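PDB 3E0X: lipase-esterase related protein from Clostridium acetobutylicum, which is of unconfirmed function but is probably a hydrolase of the lipase-esterase kind, with an alpha/beta hydrolase fold. Local coordinates for residues Leu19-Gly24 / Tyr42-Leu47; Ile86-Tyr91 / Arg110-Leu115; Lys197-Thr202 / Gly225-Leu230. All blocks are in the same frame, centred on the assembly; numbering follows the deposited sequence.

Contact 1 (Leu19-Gly24 / Tyr42-Leu47); sequences LLFVHG and YNCILL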
# COMPACT_ATOMS: atom_id res chain seq x y z
N LEU A 19 -4.35 0.80 -13.09
CA LEU A 19 -3.63 0.53 -11.86
C LEU A 19 -4.20 1.44 -10.81
O LEU A 19 -4.20 2.68 -10.96
CB LEU A 19 -2.15 0.83 -12.04
CG LEU A 19 -1.37 0.16 -13.18
CD1 LEU A 19 0.14 0.49 -13.13
CD2 LEU A 19 -1.57 -1.32 -13.22
N LEU A 20 -4.71 0.84 -9.73
CA LEU A 20 -5.26 1.62 -8.63
C LEU A 20 -4.28 1.49 -7.46
O LEU A 20 -4.06 0.38 -6.94
CB LEU A 20 -6.65 1.08 -8.26
CG LEU A 20 -7.35 1.79 -7.10
CD1 LEU A 20 -7.57 3.25 -7.36
CD2 LEU A 20 -8.67 1.13 -6.78
N PHE A 21 -3.68 2.62 -7.06
CA PHE A 21 -2.64 2.66 -6.04
C PHE A 21 -3.24 3.03 -4.70
O PHE A 21 -3.94 4.05 -4.58
CB PHE A 21 -1.59 3.74 -6.39
CG PHE A 21 -0.84 3.48 -7.69
CD1 PHE A 21 0.49 3.06 -7.67
CD2 PHE A 21 -1.43 3.73 -8.94
CE1 PHE A 21 1.21 2.86 -8.87
CE2 PHE A 21 -0.72 3.54 -10.12
CZ PHE A 21 0.58 3.11 -10.10
N VAL A 22 -2.88 2.25 -3.68
CA VAL A 22 -3.35 2.46 -2.33
C VAL A 22 -2.14 2.61 -1.41
O VAL A 22 -1.35 1.67 -1.23
CB VAL A 22 -4.19 1.26 -1.84
CG1 VAL A 22 -4.65 1.50 -0.42
CG2 VAL A 22 -5.38 1.02 -2.77
N HIS A 23 -2.04 3.79 -0.79
CA HIS A 23 -0.89 4.13 0.03
C HIS A 23 -0.96 3.46 1.40
O HIS A 23 -1.89 2.69 1.70
CB HIS A 23 -0.82 5.65 0.18
CG HIS A 23 -1.92 6.20 1.01
ND1 HIS A 23 -3.05 6.81 0.50
CD2 HIS A 23 -2.07 6.19 2.35
CE1 HIS A 23 -3.83 7.19 1.51
NE2 HIS A 23 -3.27 6.79 2.64
N GLY A 24 -0.00 3.80 2.25
CA GLY A 24 0.15 3.11 3.53
C GLY A 24 -0.03 4.00 4.75
O GLY A 24 -0.67 5.07 4.69
N TYR A 42 0.20 3.19 -18.41
CA TYR A 42 -1.01 2.62 -17.82
C TYR A 42 -1.96 3.69 -17.32
O TYR A 42 -1.59 4.85 -17.17
CB TYR A 42 -0.62 1.70 -16.68
CG TYR A 42 0.45 0.71 -17.06
CD1 TYR A 42 0.27 -0.17 -18.13
CD2 TYR A 42 1.65 0.65 -16.35
CE1 TYR A 42 1.25 -1.10 -18.48
CE2 TYR A 42 2.63 -0.27 -16.69
CZ TYR A 42 2.43 -1.13 -17.75
OH TYR A 42 3.43 -2.03 -18.04
N ASN A 43 -3.21 3.29 -17.08
CA ASN A 43 -4.23 4.21 -16.61
C ASN A 43 -4.11 4.23 -15.09
O ASN A 43 -4.54 3.29 -14.43
CB ASN A 43 -5.61 3.72 -17.07
CG ASN A 43 -6.73 4.58 -16.54
OD1 ASN A 43 -6.59 5.80 -16.44
ND2 ASN A 43 -7.85 3.95 -16.21
N CYS A 44 -3.48 5.28 -14.54
CA CYS A 44 -3.10 5.28 -13.12
C CYS A 44 -4.06 6.11 -12.29
O CYS A 44 -4.28 7.31 -12.55
CB CYS A 44 -1.68 5.84 -12.95
SG CYS A 44 -0.37 4.86 -13.74
N ILE A 45 -4.59 5.48 -11.24
CA ILE A 45 -5.52 6.12 -10.32
C ILE A 45 -4.90 6.00 -8.94
O ILE A 45 -4.65 4.90 -8.48
CB ILE A 45 -6.93 5.44 -10.36
CG1 ILE A 45 -7.51 5.47 -11.79
CG2 ILE A 45 -7.88 6.14 -9.43
CD1 ILE A 45 -8.73 4.52 -12.02
N LEU A 46 -4.63 7.13 -8.30
CA LEU A 46 -3.97 7.12 -6.99
C LEU A 46 -4.95 7.65 -5.98
O LEU A 46 -5.39 8.78 -6.10
CB LEU A 46 -2.66 7.93 -7.01
CG LEU A 46 -1.74 7.33 -8.09
CD1 LEU A 46 -1.80 8.15 -9.36
CD2 LEU A 46 -0.30 7.11 -7.61
N LEU A 47 -5.32 6.83 -5.00
CA LEU A 47 -6.37 7.11 -4.02
C LEU A 47 -5.81 7.75 -2.74
O LEU A 47 -4.75 7.33 -2.29
CB LEU A 47 -6.96 5.74 -3.62
CG LEU A 47 -8.41 5.58 -3.22
CD1 LEU A 47 -9.31 6.32 -4.21
CD2 LEU A 47 -8.79 4.09 -3.14
O HOH W 1 -2.54 5.97 -2.87

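Contact 2 (Ile86-Tyr91 / Arg110-Leu115); sequences ITLIGY and RKVVSL. With OXE (ortho-xylene), chain C.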
# COMPACT_ATOMS: atom_id res chain seq x y z
N ILE A 86 -8.48 -4.10 -13.67
CA ILE A 86 -7.85 -3.34 -12.59
C ILE A 86 -6.81 -4.17 -11.85
O ILE A 86 -7.11 -5.30 -11.40
CB ILE A 86 -8.91 -2.79 -11.59
CG1 ILE A 86 -9.93 -1.91 -12.31
CG2 ILE A 86 -8.24 -1.96 -10.50
CD1 ILE A 86 -11.15 -1.55 -11.46
N THR A 87 -5.61 -3.61 -11.72
CA THR A 87 -4.58 -4.15 -10.83
C THR A 87 -4.46 -3.22 -9.64
O THR A 87 -4.34 -2.01 -9.82
CB THR A 87 -3.21 -4.26 -11.54
OG1 THR A 87 -3.34 -5.13 -12.66
CG2 THR A 87 -2.14 -4.81 -10.59
N LEU A 88 -4.55 -3.78 -8.45
CA LEU A 88 -4.38 -2.99 -7.24
C LEU A 88 -2.92 -3.03 -6.83
O LEU A 88 -2.28 -4.08 -6.87
CB LEU A 88 -5.22 -3.56 -6.09
CG LEU A 88 -6.70 -3.77 -6.37
CD1 LEU A 88 -7.35 -4.35 -5.09
CD2 LEU A 88 -7.37 -2.47 -6.79
N ILE A 89 -2.40 -1.86 -6.45
CA ILE A 89 -1.02 -1.71 -6.00
C ILE A 89 -1.10 -1.13 -4.60
O ILE A 89 -1.47 0.04 -4.47
CB ILE A 89 -0.27 -0.68 -6.91
CG1 ILE A 89 -0.34 -1.08 -8.40
CG2 ILE A 89 1.16 -0.47 -6.42
CD1 ILE A 89 0.43 -2.33 -8.75
N GLY A 90 -0.79 -1.92 -3.57
CA GLY A 90 -0.91 -1.44 -2.21
C GLY A 90 0.44 -1.41 -1.52
O GLY A 90 1.17 -2.40 -1.54
N TYR A 91 0.75 -0.28 -0.89
CA TYR A 91 2.01 -0.12 -0.18
C TYR A 91 1.81 -0.10 1.32
O TYR A 91 0.90 0.57 1.79
CB TYR A 91 2.59 1.25 -0.60
CG TYR A 91 3.71 1.79 0.27
CD1 TYR A 91 4.88 1.06 0.51
CD2 TYR A 91 3.60 3.05 0.86
CE1 TYR A 91 5.93 1.57 1.29
CE2 TYR A 91 4.62 3.57 1.68
CZ TYR A 91 5.79 2.83 1.87
OH TYR A 91 6.82 3.34 2.64
N ARG A 110 -8.43 -7.75 -11.13
CA ARG A 110 -7.85 -8.91 -11.80
C ARG A 110 -6.52 -9.39 -11.21
O ARG A 110 -6.16 -10.55 -11.35
CB ARG A 110 -7.68 -8.65 -13.29
CG ARG A 110 -8.99 -8.27 -14.01
CD ARG A 110 -10.04 -9.39 -14.00
NE ARG A 110 -9.52 -10.55 -14.72
CZ ARG A 110 -9.55 -11.81 -14.26
NH1 ARG A 110 -10.13 -12.11 -13.09
NH2 ARG A 110 -8.98 -12.78 -14.97
N LYS A 111 -5.78 -8.48 -10.57
CA LYS A 111 -4.48 -8.82 -9.96
C LYS A 111 -4.24 -7.87 -8.81
O LYS A 111 -4.77 -6.75 -8.78
CB LYS A 111 -3.33 -8.64 -10.95
CG LYS A 111 -3.36 -9.58 -12.14
CD LYS A 111 -2.07 -9.44 -12.95
CE LYS A 111 -2.10 -10.38 -14.17
NZ LYS A 111 -3.30 -10.07 -15.02
N VAL A 112 -3.38 -8.29 -7.89
CA VAL A 112 -2.99 -7.43 -6.78
C VAL A 112 -1.49 -7.49 -6.55
O VAL A 112 -0.88 -8.55 -6.67
CB VAL A 112 -3.76 -7.83 -5.49
CG1 VAL A 112 -3.12 -7.26 -4.24
CG2 VAL A 112 -5.24 -7.47 -5.62
N VAL A 113 -0.90 -6.33 -6.21
CA VAL A 113 0.49 -6.27 -5.79
C VAL A 113 0.56 -5.69 -4.38
O VAL A 113 -0.01 -4.63 -4.09
CB VAL A 113 1.28 -5.33 -6.71
CG1 VAL A 113 2.71 -5.18 -6.23
CG2 VAL A 113 1.25 -5.85 -8.16
N SER A 114 1.28 -6.40 -3.51
CA SER A 114 1.56 -5.91 -2.17
C SER A 114 3.01 -5.49 -2.12
O SER A 114 3.92 -6.34 -2.21
CB SER A 114 1.29 -7.00 -1.11
OG SER A 114 1.71 -6.58 0.19
N LEU A 115 3.23 -4.18 -2.01
CA LEU A 115 4.55 -3.59 -2.05
C LEU A 115 4.94 -3.20 -0.62
O LEU A 115 4.28 -2.36 -0.00
CB LEU A 115 4.47 -2.34 -2.93
CG LEU A 115 5.66 -1.41 -3.07
CD1 LEU A 115 6.86 -2.19 -3.53
CD2 LEU A 115 5.28 -0.29 -4.05
C1 OXE C . 5.16 3.55 6.80
C2 OXE C . 4.80 4.46 5.69
C3 OXE C . 5.50 5.65 5.50
C4 OXE C . 6.56 5.94 6.36
C5 OXE C . 6.91 5.10 7.42
C6 OXE C . 6.22 3.89 7.64
C1' OXE C . 4.40 2.26 6.96
C2' OXE C . 3.66 4.10 4.79
O HOH W 2 -4.50 -7.25 -14.25

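Contact 3 (Lys197-Thr202 / Gly225-Leu230); sequences KDELLT and GKHFLL. With OXE (ortho-xylene), chain C.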
# COMPACT_ATOMS: atom_id res chain seq x y z
N LYS A 197 14.85 -6.95 1.29
CA LYS A 197 15.31 -7.90 2.29
C LYS A 197 15.71 -7.23 3.60
O LYS A 197 15.53 -7.82 4.68
CB LYS A 197 16.50 -8.69 1.71
CG LYS A 197 17.09 -9.75 2.65
CD LYS A 197 18.26 -10.41 1.95
CE LYS A 197 19.04 -11.32 2.91
NZ LYS A 197 20.34 -11.74 2.31
N ASP A 198 16.22 -6.00 3.51
CA ASP A 198 16.68 -5.29 4.69
C ASP A 198 15.57 -4.57 5.48
O ASP A 198 15.86 -3.84 6.42
CB ASP A 198 17.84 -4.35 4.33
CG ASP A 198 17.49 -3.32 3.27
OD1 ASP A 198 16.38 -3.36 2.72
OD2 ASP A 198 18.33 -2.42 2.99
N GLU A 199 14.30 -4.80 5.14
CA GLU A 199 13.21 -4.25 5.95
C GLU A 199 13.32 -4.56 7.43
O GLU A 199 13.57 -5.72 7.81
CB GLU A 199 11.87 -4.82 5.50
CG GLU A 199 11.29 -4.10 4.32
CD GLU A 199 10.43 -2.92 4.70
OE1 GLU A 199 9.83 -2.34 3.77
OE2 GLU A 199 10.36 -2.56 5.91
N LEU A 200 13.06 -3.52 8.24
CA LEU A 200 12.83 -3.64 9.67
C LEU A 200 11.35 -3.61 10.02
O LEU A 200 10.95 -4.07 11.07
CB LEU A 200 13.52 -2.48 10.42
CG LEU A 200 15.03 -2.46 10.35
CD1 LEU A 200 15.50 -1.20 11.06
CD2 LEU A 200 15.67 -3.66 11.03
N LEU A 201 10.54 -3.00 9.15
CA LEU A 201 9.14 -2.75 9.46
C LEU A 201 8.25 -3.80 8.84
O LEU A 201 7.73 -4.65 9.56
CB LEU A 201 8.76 -1.33 9.02
CG LEU A 201 7.39 -0.81 9.46
CD1 LEU A 201 7.34 -0.60 10.98
CD2 LEU A 201 7.08 0.49 8.72
N THR A 202 8.09 -3.78 7.50
CA THR A 202 7.33 -4.84 6.83
C THR A 202 8.35 -5.90 6.38
O THR A 202 8.87 -5.88 5.26
CB THR A 202 6.49 -4.27 5.69
OG1 THR A 202 7.33 -3.59 4.75
CG2 THR A 202 5.48 -3.26 6.26
N GLY A 225 16.97 -1.20 0.13
CA GLY A 225 15.98 -0.16 -0.10
C GLY A 225 15.11 0.11 1.13
O GLY A 225 14.49 1.17 1.24
N LYS A 226 15.04 -0.86 2.05
CA LYS A 226 14.21 -0.73 3.25
C LYS A 226 12.79 -0.26 2.89
O LYS A 226 12.30 -0.60 1.80
CB LYS A 226 14.92 0.15 4.29
CG LYS A 226 16.13 -0.57 4.89
CD LYS A 226 16.94 0.31 5.85
CE LYS A 226 18.21 -0.43 6.33
NZ LYS A 226 19.28 0.52 6.82
N HIS A 227 12.12 0.50 3.76
CA HIS A 227 10.68 0.74 3.56
C HIS A 227 10.41 1.81 2.49
O HIS A 227 9.26 1.99 2.05
CB HIS A 227 10.02 1.09 4.90
CG HIS A 227 8.55 0.84 4.92
ND1 HIS A 227 8.00 -0.39 4.63
CD2 HIS A 227 7.52 1.66 5.25
CE1 HIS A 227 6.68 -0.30 4.74
NE2 HIS A 227 6.37 0.93 5.11
N PHE A 228 11.46 2.53 2.08
CA PHE A 228 11.34 3.50 1.00
C PHE A 228 11.82 2.94 -0.34
O PHE A 228 12.14 3.69 -1.25
CB PHE A 228 12.04 4.83 1.35
CG PHE A 228 11.10 5.93 1.77
CD1 PHE A 228 9.83 5.66 2.31
CD2 PHE A 228 11.52 7.26 1.68
CE1 PHE A 228 9.00 6.71 2.73
CE2 PHE A 228 10.70 8.31 2.07
CZ PHE A 228 9.43 8.04 2.60
N LEU A 229 11.82 1.62 -0.47
CA LEU A 229 12.10 0.97 -1.75
C LEU A 229 11.34 1.63 -2.90
O LEU A 229 11.90 1.85 -3.96
CB LEU A 229 11.72 -0.52 -1.67
CG LEU A 229 11.89 -1.36 -2.93
CD1 LEU A 229 13.37 -1.49 -3.34
CD2 LEU A 229 11.25 -2.76 -2.72
N LEU A 230 10.07 1.96 -2.67
CA LEU A 230 9.22 2.53 -3.75
C LEU A 230 9.62 3.95 -4.16
O LEU A 230 9.09 4.48 -5.15
CB LEU A 230 7.72 2.52 -3.36
CG LEU A 230 7.20 3.66 -2.44
CD1 LEU A 230 5.68 3.59 -2.35
CD2 LEU A 230 7.82 3.72 -1.04
C1 OXE C . 5.16 3.55 6.80
C2 OXE C . 4.80 4.46 5.69
C3 OXE C . 5.50 5.65 5.50
C4 OXE C . 6.56 5.94 6.36
C5 OXE C . 6.91 5.10 7.42
C6 OXE C . 6.22 3.89 7.64
C1' OXE C . 4.40 2.26 6.96
C2' OXE C . 3.66 4.10 4.79
O HOH W 3 18.70 0.14 2.13
O HOH W 4 10.51 -2.89 1.28

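Contact 1 (Leu19-Gly24 / Tyr42-Leu47)
Strands 18-22 and 43-47 lie next to each other, parallel, in the central sheet of the alpha/beta hydrolase fold, laced by four backbone hydrogen bonds that alternate from Leu19 N to Asn43 O through to Leu47 N to Phe21 O. On one face Phe21 is the broad bump. Its CG stands anti to the carbonyl carbon (chi1 -63°), so the ring lies beside Leu46, whose CD2 methyl sits over one ring face, 4.0 Å from the centroid of Phe21, a CH-pi contact. At the ring edge is the sulfur of Cys44, small enough to fit there, a sulfur-aromatic contact. Cys44 CB also touches the ring, 3.8 Å from Phe21 CE2. Further along this face, Leu19 CD1 fills the hollow beside CB and CD2 of Tyr42. On the other face Leu20 turns CD1 across to Ile45 CG2 at 3.6 Å; helix 63-76 covers Leu20 and Leu47, while Ile45 leans on strand 7-11. Where the strands part towards the ligand pocket, a water donates to both Phe21 O and Leu47 O, and beyond it His23 ND1 makes a weak hydrogen bond, 3.3 Å long, with Leu47 O.

Contact 2 (Ile86-Tyr91 / Arg110-Leu115)
This is a parallel strand pair in the buried middle of the sheet, strand 86-91 running beside strand 109-115 with their short axes 4.6 Å apart and only 12° from parallel. Five backbone hydrogen bonds join them: Arg110 N to Ile86 O, Leu88 N to Lys111 O, Val113 N to Leu88 O, Gly90 N to Val113 O and Leu115 N to Gly90 O. The tightest, Val113 N to Leu88 O, measures 2.7 Å. Leu88 and Val112 share one face, where Leu88 CD1 crosses obliquely to Val112 CG2 at 3.8 Å. Both side chains press on Val98 of helix 93-102, which links the two strands in a right-handed beta-alpha-beta crossover. Beta-branched and leucine side chains suit this layer, being compact and wholly apolar between sheet and helix. Gly90, which has no side chain, opens a Gly-x-Ser-x-Gly sequence consistent with the nucleophile elbow of this fold, in which the chain turns sharply from strand into helix. On the other face Ile89 lies alongside Val113, its CD1 3.7 Å from Val113 CG2. Nearer the start of the strands, a water joins Thr87 OG1 to Lys111 NZ, from which it accepts; the extended lysine bends only at its last torsion. At the pocket end Tyr91 has CG anti to its backbone N (chi1 165°), which carries the ring beyond the strand. Leu115 O lies at the ring edge, while Tyr91 CE2 comes within 3.3 Å of methyl C2' of the bound ortho-xylene.

Contact 3 (Lys197-Thr202 / Gly225-Leu230)
His227 ND1 donates to Glu199 OE1 over 2.8 Å, a nearly straight bond (162°) that uses the syn lone pair of the carboxylate and lies in the imidazole plane. The carboxylate itself is turned 76° from that ring. Its other oxygen, OE2, is gripped by two backbone donors of its own loop: Leu201 N, on the anti lone pair, and Thr202 N, which arrives from above the carboxylate plane. A bend at chi2 (-89°) folds the glutamate back to reach them. A water donates to both Glu199 OE1 and Lys226 O, the former at 2.6 Å, so each carboxylate oxygen has at least two donors.

A second acid grips the start of 225-230. Asp198 OD1 accepts from Lys226 N at 2.9 Å, OD2 takes a weak bond from Gly225 N, and a water links OD2 with that same Gly225 N. Glycine suits its site because a CB would be jammed against the preceding carbonyl and clash with Leu229. The aliphatic part of Lys226 crosses Asp198 at about a right angle, CG lying 3.4 Å from Asp198 OD2.

Packing then holds the imidazole from one face and from its CE1 side. Leu201 CD2 sits over that face, a CH-pi contact 3.8 Å from the centroid of His227, while Thr202 CG2 touches His227 CE1. The far nitrogen, His227 NE2, points into the pocket, 3.0 Å from methyl C1' of ortho-xylene, and the His227 side chain also touches Ser92. A carboxylate on ND1 fixes the ring's rotation and would favour a proton there, probably making NE2 more basic; this is consistent with the acid-histidine part of a hydrolase catalytic triad, with Ser92 as the likely nucleophile.

How the contacts relate
Contacts 1 and 2 are neighbours in one sheet, their centres 9 Å apart: strands 18-22 and 86-91 lie side by side, with probable hydrogen bonds from Val22 N to Ile89 O (2.7 Å) and from Ile89 N to Leu20 O (2.8 Å). Contact 3 belongs to the loops beyond the strands' C-terminal ends. It meets contact 2 where Tyr91 OH lies 2.9 Å from His227 O, and where Leu230 packs on Tyr91 and Leu115. From contact 1 it stays about 7 Å away at the nearest atoms. All three supply residues to the ortho-xylene pocket, Gly24, Tyr91, and Leu201 with His227, so the C-terminal end of the sheet and the histidine loop converge on one probable active site.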